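Long-range contact in protein mini spindles (Drosophila melanogaster, PDB 5VJC), which probably binds tubulin through its TOG domains and so promotes microtubule dynamics and formation of the mitotic spindle: residues 5-17 and 81-93. Sequence-based numbering, arbitrary orientation.
Sequences SPLLCANSAKNQR and NSKALVCNLDLIL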
ATOM      1  N   SER A   5       5.041  20.010  25.324  1.00 85.82           N
ATOM      2  CA  SER A   5       5.692  19.628  24.077  1.00 81.99           C
ATOM      3  C   SER A   5       4.755  18.764  23.235  1.00 78.36           C
ATOM      4  O   SER A   5       4.590  17.580  23.522  1.00 82.05           O
ATOM      5  CB  SER A   5       7.002  18.881  24.362  1.00 83.83           C
ATOM      6  OG  SER A   5       7.685  18.552  23.162  1.00 82.36           O
ATOM      7  N   PRO A   6       4.135  19.352  22.190  1.00 61.97           N
ATOM      8  CA  PRO A   6       3.160  18.583  21.399  1.00 56.85           C
ATOM      9  C   PRO A   6       3.829  17.387  20.738  1.00 48.69           C
ATOM     10  O   PRO A   6       5.037  17.439  20.512  1.00 51.47           O
ATOM     11  CB  PRO A   6       2.666  19.595  20.359  1.00 52.10           C
ATOM     12  CG  PRO A   6       3.807  20.556  20.209  1.00 61.38           C
ATOM     13  CD  PRO A   6       4.431  20.662  21.583  1.00 58.95           C
ATOM     14  N   LEU A   7       3.072  16.328  20.461  1.00 48.94           N
ATOM     15  CA  LEU A   7       3.637  15.128  19.846  1.00 43.80           C
ATOM     16  C   LEU A   7       4.321  15.472  18.528  1.00 38.86           C
ATOM     17  O   LEU A   7       5.454  15.060  18.259  1.00 42.99           O
ATOM     18  CB  LEU A   7       2.548  14.073  19.606  1.00 41.11           C
ATOM     19  CG  LEU A   7       1.875  13.459  20.833  1.00 44.68           C
ATOM     20  CD1 LEU A   7       0.955  12.328  20.403  1.00 44.17           C
ATOM     21  CD2 LEU A   7       2.906  12.956  21.837  1.00 39.56           C
ATOM     22  N   LEU A   8       3.614  16.234  17.710  1.00 36.62           N
ATOM     23  CA  LEU A   8       4.097  16.598  16.395  1.00 34.67           C
ATOM     24  C   LEU A   8       4.073  18.111  16.268  1.00 41.10           C
ATOM     25  O   LEU A   8       3.160  18.768  16.769  1.00 37.11           O
ATOM     26  CB  LEU A   8       3.240  15.955  15.301  1.00 34.00           C
ATOM     27  CG  LEU A   8       3.224  14.431  15.280  1.00 28.74           C
ATOM     28  CD1 LEU A   8       2.281  13.950  14.200  1.00 31.44           C
ATOM     29  CD2 LEU A   8       4.629  13.880  15.055  1.00 26.89           C
ATOM     30  N   CYS A   9       5.073  18.662  15.595  1.00 38.67           N
ATOM     31  CA  CYS A   9       5.157  20.109  15.471  1.00 43.71           C
ATOM     32  C   CYS A   9       4.726  20.545  14.069  1.00 41.52           C
ATOM     33  O   CYS A   9       5.238  20.037  13.068  1.00 40.19           O
ATOM     34  CB  CYS A   9       6.581  20.574  15.805  1.00 38.99           C
ATOM     35  SG  CYS A   9       6.896  22.348  15.550  1.00 60.58           S
ATOM     36  N   ALA A  10       3.755  21.455  13.993  1.00 40.81           N
ATOM     37  CA  ALA A  10       3.401  22.047  12.712  1.00 43.02           C
ATOM     38  C   ALA A  10       4.539  22.948  12.274  1.00 47.95           C
ATOM     39  O   ALA A  10       4.792  23.994  12.875  1.00 56.94           O
ATOM     40  CB  ALA A  10       2.095  22.828  12.793  1.00 44.88           C
ATOM     41  N   ASN A  11       5.252  22.515  11.248  1.00 42.39           N
ATOM     42  CA  ASN A  11       6.341  23.291  10.696  1.00 41.83           C
ATOM     43  C   ASN A  11       6.415  22.960   9.225  1.00 41.10           C
ATOM     44  O   ASN A  11       5.586  22.188   8.723  1.00 35.01           O
ATOM     45  CB  ASN A  11       7.657  22.996  11.426  1.00 39.39           C
ATOM     46  CG  ASN A  11       8.030  21.523  11.391  1.00 41.75           C
ATOM     47  OD1 ASN A  11       7.844  20.850  10.378  1.00 37.91           O
ATOM     48  ND2 ASN A  11       8.563  21.014  12.507  1.00 36.94           N
ATOM     49  N   SER A  12       7.393  23.534   8.531  1.00 40.47           N
ATOM     50  CA  SER A  12       7.526  23.309   7.095  1.00 31.56           C
ATOM     51  C   SER A  12       8.741  22.449   6.782  1.00 31.22           C
ATOM     52  O   SER A  12       9.285  22.507   5.681  1.00 31.58           O
ATOM     53  CB  SER A  12       7.632  24.647   6.360  1.00 38.05           C
ATOM     54  OG  SER A  12       8.831  25.300   6.734  1.00 38.98           O
ATOM     55  N   ALA A  13       9.176  21.651   7.755  1.00 32.89           N
ATOM     56  CA  ALA A  13      10.378  20.846   7.584  1.00 31.97           C
ATOM     57  C   ALA A  13      10.230  19.769   6.491  1.00 27.48           C
ATOM     58  O   ALA A  13      11.229  19.259   5.970  1.00 28.00           O
ATOM     59  CB  ALA A  13      10.769  20.207   8.906  1.00 32.72           C
ATOM     60  N   LYS A  14       9.000  19.437   6.128  1.00 27.65           N
ATOM     61  CA  LYS A  14       8.793  18.436   5.088  1.00 27.46           C
ATOM     62  C   LYS A  14       9.428  18.888   3.773  1.00 25.14           C
ATOM     63  O   LYS A  14       9.945  18.069   3.006  1.00 23.28           O
ATOM     64  CB  LYS A  14       7.285  18.136   4.891  1.00 26.47           C
ATOM     65  CG  LYS A  14       7.016  16.989   3.922  1.00 24.11           C
ATOM     66  CD  LYS A  14       5.542  16.944   3.486  1.00 25.19           C
ATOM     67  CE  LYS A  14       4.635  16.443   4.627  1.00 23.20           C
ATOM     68  NZ  LYS A  14       3.223  16.442   4.131  1.00 25.35           N
ATOM     69  N   ASN A  15       9.406  20.196   3.515  1.00 27.80           N
ATOM     70  CA  ASN A  15      10.031  20.715   2.312  1.00 27.69           C
ATOM     71  C   ASN A  15      11.493  20.310   2.206  1.00 24.47           C
ATOM     72  O   ASN A  15      11.937  19.843   1.154  1.00 26.59           O
ATOM     73  CB  ASN A  15       9.904  22.250   2.244  1.00 29.68           C
ATOM     74  CG  ASN A  15       8.479  22.687   2.014  1.00 34.87           C
ATOM     75  OD1 ASN A  15       7.685  21.951   1.427  1.00 30.75           O
ATOM     76  ND2 ASN A  15       8.133  23.864   2.508  1.00 39.73           N
ATOM     77  N   GLN A  16      12.232  20.444   3.299  1.00 28.91           N
ATOM     78  CA  GLN A  16      13.648  20.112   3.263  1.00 34.34           C
ATOM     79  C   GLN A  16      13.841  18.603   3.133  1.00 29.76           C
ATOM     80  O   GLN A  16      14.802  18.146   2.507  1.00 27.79           O
ATOM     81  CB  GLN A  16      14.378  20.636   4.507  1.00 33.57           C
ATOM     82  CG  GLN A  16      15.891  20.596   4.366  1.00 40.34           C
ATOM     83  CD  GLN A  16      16.374  21.372   3.140  1.00 46.32           C
ATOM     84  OE1 GLN A  16      16.095  22.570   2.999  1.00 48.09           O
ATOM     85  NE2 GLN A  16      17.079  20.686   2.240  1.00 39.87           N
ATOM     86  N   ARG A  17      12.924  17.829   3.705  1.00 24.93           N
ATOM     87  CA  ARG A  17      13.039  16.376   3.626  1.00 24.84           C
ATOM     88  C   ARG A  17      12.831  15.925   2.187  1.00 22.84           C
ATOM     89  O   ARG A  17      13.587  15.101   1.674  1.00 23.31           O
ATOM     90  CB  ARG A  17      12.047  15.702   4.573  1.00 23.95           C
ATOM     91  CG  ARG A  17      12.348  15.981   6.064  1.00 26.26           C
ATOM     92  CD  ARG A  17      11.566  15.030   6.967  1.00 28.32           C
ATOM     93  NE  ARG A  17      10.123  15.245   6.883  1.00 23.84           N
ATOM     94  CZ  ARG A  17       9.440  16.060   7.683  1.00 24.49           C
ATOM     95  NH1 ARG A  17      10.075  16.779   8.604  1.00 26.46           N
ATOM     96  NH2 ARG A  17       8.127  16.179   7.542  1.00 24.34           N
ATOM     97  N   ASN A  81      -5.085  18.121  16.467  1.00 49.57           N
ATOM     98  CA  ASN A  81      -3.887  18.602  15.802  1.00 50.86           C
ATOM     99  C   ASN A  81      -3.628  17.916  14.467  1.00 46.80           C
ATOM    100  O   ASN A  81      -2.581  17.299  14.265  1.00 45.85           O
ATOM    101  CB  ASN A  81      -2.677  18.441  16.725  1.00 47.64           C
ATOM    102  CG  ASN A  81      -1.665  19.578  16.566  1.00 58.23           C
ATOM    103  OD1 ASN A  81      -1.678  20.319  15.564  1.00 62.52           O
ATOM    104  ND2 ASN A  81      -0.780  19.719  17.546  1.00 62.57           N
ATOM    105  N   SER A  82      -4.583  18.047  13.555  1.00 42.70           N
ATOM    106  CA  SER A  82      -4.467  17.487  12.216  1.00 38.36           C
ATOM    107  C   SER A  82      -3.471  18.264  11.348  1.00 41.32           C
ATOM    108  O   SER A  82      -2.819  17.692  10.466  1.00 37.01           O
ATOM    109  CB  SER A  82      -5.839  17.471  11.545  1.00 37.93           C
ATOM    110  OG  SER A  82      -6.211  18.782  11.165  1.00 50.50           O
ATOM    111  N   LYS A  83      -3.344  19.567  11.586  1.00 40.95           N
ATOM    112  CA  LYS A  83      -2.366  20.362  10.848  1.00 40.78           C
ATOM    113  C   LYS A  83      -0.964  19.770  11.050  1.00 35.02           C
ATOM    114  O   LYS A  83      -0.220  19.529  10.090  1.00 31.36           O
ATOM    115  CB  LYS A  83      -2.405  21.828  11.298  1.00 46.62           C
ATOM    116  CG  LYS A  83      -1.718  22.816  10.356  1.00 46.72           C
ATOM    117  CD  LYS A  83      -1.575  22.278   8.925  1.00 50.80           C
ATOM    118  CE  LYS A  83      -1.022  23.350   7.981  1.00 57.86           C
ATOM    119  NZ  LYS A  83      -0.689  22.792   6.636  1.00 56.48           N
ATOM    120  N   ALA A  84      -0.628  19.507  12.303  1.00 32.51           N
ATOM    121  CA  ALA A  84       0.667  18.933  12.646  1.00 35.20           C
ATOM    122  C   ALA A  84       0.863  17.543  12.009  1.00 29.88           C
ATOM    123  O   ALA A  84       1.923  17.258  11.452  1.00 28.50           O
ATOM    124  CB  ALA A  84       0.823  18.864  14.160  1.00 37.07           C
ATOM    125  N   LEU A  85      -0.167  16.701  12.070  1.00 35.95           N
ATOM    126  CA  LEU A  85      -0.116  15.394  11.404  1.00 31.86           C
ATOM    127  C   LEU A  85       0.280  15.585   9.941  1.00 27.58           C
ATOM    128  O   LEU A  85       1.250  14.985   9.488  1.00 27.30           O
ATOM    129  CB  LEU A  85      -1.459  14.642  11.517  1.00 34.78           C
ATOM    130  CG  LEU A  85      -1.449  13.175  11.048  1.00 29.88           C
ATOM    131  CD1 LEU A  85      -1.554  13.049   9.534  1.00 28.87           C
ATOM    132  CD2 LEU A  85      -0.181  12.519  11.540  1.00 30.37           C
ATOM    133  N   VAL A  86      -0.436  16.440   9.217  1.00 25.10           N
ATOM    134  CA  VAL A  86      -0.122  16.684   7.805  1.00 26.26           C
ATOM    135  C   VAL A  86       1.311  17.189   7.577  1.00 28.81           C
ATOM    136  O   VAL A  86       2.002  16.736   6.655  1.00 25.05           O
ATOM    137  CB  VAL A  86      -1.117  17.687   7.173  1.00 33.24           C
ATOM    138  CG1 VAL A  86      -0.691  18.053   5.746  1.00 30.42           C
ATOM    139  CG2 VAL A  86      -2.532  17.088   7.178  1.00 36.36           C
ATOM    140  N   CYS A  87       1.749  18.130   8.408  1.00 30.14           N
ATOM    141  CA  CYS A  87       3.129  18.611   8.381  1.00 29.96           C
ATOM    142  C   CYS A  87       4.169  17.492   8.586  1.00 29.42           C
ATOM    143  O   CYS A  87       5.312  17.589   8.109  1.00 26.90           O
ATOM    144  CB  CYS A  87       3.318  19.701   9.447  1.00 32.01           C
ATOM    145  SG  CYS A  87       2.425  21.229   9.073  1.00 37.91           S
ATOM    146  N   ASN A  88       3.788  16.441   9.308  1.00 26.06           N
ATOM    147  CA  ASN A  88       4.716  15.354   9.571  1.00 25.57           C
ATOM    148  C   ASN A  88       4.275  14.029   8.921  1.00 23.57           C
ATOM    149  O   ASN A  88       4.792  12.970   9.250  1.00 22.51           O
ATOM    150  CB  ASN A  88       4.893  15.177  11.079  1.00 25.77           C
ATOM    151  CG  ASN A  88       5.555  16.382  11.733  1.00 28.17           C
ATOM    152  OD1 ASN A  88       6.769  16.428  11.849  1.00 29.62           O
ATOM    153  ND2 ASN A  88       4.753  17.359  12.155  1.00 28.66           N
ATOM    154  N   LEU A  89       3.347  14.108   7.972  1.00 23.74           N
ATOM    155  CA  LEU A  89       2.759  12.899   7.387  1.00 24.44           C
ATOM    156  C   LEU A  89       3.792  11.912   6.858  1.00 23.56           C
ATOM    157  O   LEU A  89       3.677  10.699   7.073  1.00 22.05           O
ATOM    158  CB  LEU A  89       1.800  13.273   6.242  1.00 21.31           C
ATOM    159  CG  LEU A  89       1.127  12.096   5.514  1.00 19.77           C
ATOM    160  CD1 LEU A  89       0.246  11.245   6.469  1.00 19.25           C
ATOM    161  CD2 LEU A  89       0.317  12.599   4.282  1.00 15.13           C
ATOM    162  N   ASP A  90       4.780  12.439   6.139  1.00 23.26           N
ATOM    163  CA  ASP A  90       5.797  11.608   5.504  1.00 25.04           C
ATOM    164  C   ASP A  90       6.583  10.793   6.546  1.00 24.47           C
ATOM    165  O   ASP A  90       6.872   9.601   6.328  1.00 22.81           O
ATOM    166  CB  ASP A  90       6.737  12.480   4.635  1.00 26.05           C
ATOM    167  CG  ASP A  90       7.497  13.548   5.448  1.00 27.90           C
ATOM    168  OD1 ASP A  90       6.857  14.291   6.227  1.00 27.10           O
ATOM    169  OD2 ASP A  90       8.744  13.637   5.302  1.00 25.28           O
ATOM    170  N   LEU A  91       6.889  11.409   7.690  1.00 20.42           N
ATOM    171  CA  LEU A  91       7.592  10.722   8.776  1.00 19.15           C
ATOM    172  C   LEU A  91       6.717   9.625   9.388  1.00 21.33           C
ATOM    173  O   LEU A  91       7.195   8.536   9.705  1.00 21.73           O
ATOM    174  CB  LEU A  91       7.999  11.713   9.882  1.00 22.21           C
ATOM    175  CG  LEU A  91       8.866  12.885   9.391  1.00 25.91           C
ATOM    176  CD1 LEU A  91       9.077  13.936  10.504  1.00 24.24           C
ATOM    177  CD2 LEU A  91      10.186  12.306   8.930  1.00 27.25           C
ATOM    178  N   ILE A  92       5.445   9.936   9.579  1.00 21.47           N
ATOM    179  CA  ILE A  92       4.530   8.973  10.202  1.00 24.33           C
ATOM    180  C   ILE A  92       4.270   7.783   9.271  1.00 23.00           C
ATOM    181  O   ILE A  92       4.232   6.635   9.735  1.00 23.02           O
ATOM    182  CB  ILE A  92       3.193   9.623  10.591  1.00 22.71           C
ATOM    183  CG1 ILE A  92       3.410  10.698  11.669  1.00 24.17           C
ATOM    184  CG2 ILE A  92       2.218   8.581  11.110  1.00 27.42           C
ATOM    185  CD1 ILE A  92       4.203  10.209  12.858  1.00 29.55           C
ATOM    186  N   LEU A  93       4.103   8.052   7.972  1.00 21.70           N
ATOM    187  CA  LEU A  93       3.936   6.976   6.998  1.00 21.35           C
ATOM    188  C   LEU A  93       5.179   6.088   6.999  1.00 22.28           C
ATOM    189  O   LEU A  93       5.056   4.856   7.020  1.00 20.99           O
ATOM    190  CB  LEU A  93       3.648   7.516   5.582  1.00 18.48           C
ATOM    191  CG  LEU A  93       2.299   8.237   5.399  1.00 20.25           C
ATOM    192  CD1 LEU A  93       2.148   8.806   3.998  1.00 20.68           C
ATOM    193  CD2 LEU A  93       1.086   7.298   5.742  1.00 17.80           C
TER
HETATM  194  O   HOH W   1       1.369  21.098  17.149  1.00 56.13           O
HETATM  195  O   HOH W   2       7.114  17.275  14.496  1.00 27.44           O
HETATM  196  O   HOH W   3       6.155  20.192   7.183  1.00 28.12           O
HETATM  197  O   HOH W   4       7.944  18.139   9.996  1.00 29.92           O
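The guanidinium of Arg17 lies with the centre of one face over Leu91, whose CD1 comes within 3.5 Å of Arg17 CZ, while the backbone of Ala13 and Lys14 in its own helix covers the rim of the opposite face. Arg17 grips Asp90 side-on, NE donating to OD2 and NH2 to OD1, each oxygen using its syn lone pair in a nearly coplanar salt bridge (planes 17° apart). Arginine suits the place because its flat group can pair at the edge and pack apolar carbon on a face; a leucine here would probably leave the Asp90 carboxylate without its two-nitrogen partner and Leu91 without the flat group that lies over CD1. Lys14 runs antiparallel to the Asp90 side chain, its methylenes alongside OD1. Extended from the backbone until it bends at chi3 (-73°), the chain sets NZ 2.8 Å from Val86 O, a carbonyl near the end of helix 82-87; Glu133 and Tyr127 also hold this ammonium. The Arg17–Asp90 salt bridge joins the N-terminal helix 13-22 to helix 89-99 in the all-helical array of HEAT repeats that makes a TOG domain, and the loop before helix 13-22 runs along helix 82-87. There the Asn88 amide, at the break between helices 82-87 and 89-99, bridges both segments: ND2 donates to Cys9 O (2.9 Å, 156°) and to Ala84 O, both nearly in its amide plane, and OD1 accepts a hydrogen bond from a water that in turn accepts one from Cys9 N. Beside it the buried Leu8 reaches Leu85 CD2 with CD1 at 3.9 Å and touches Leu74 of helix 64-77. Ala84 is small enough for the extended loop to pass close, its CB 3.5 Å from Leu8 O.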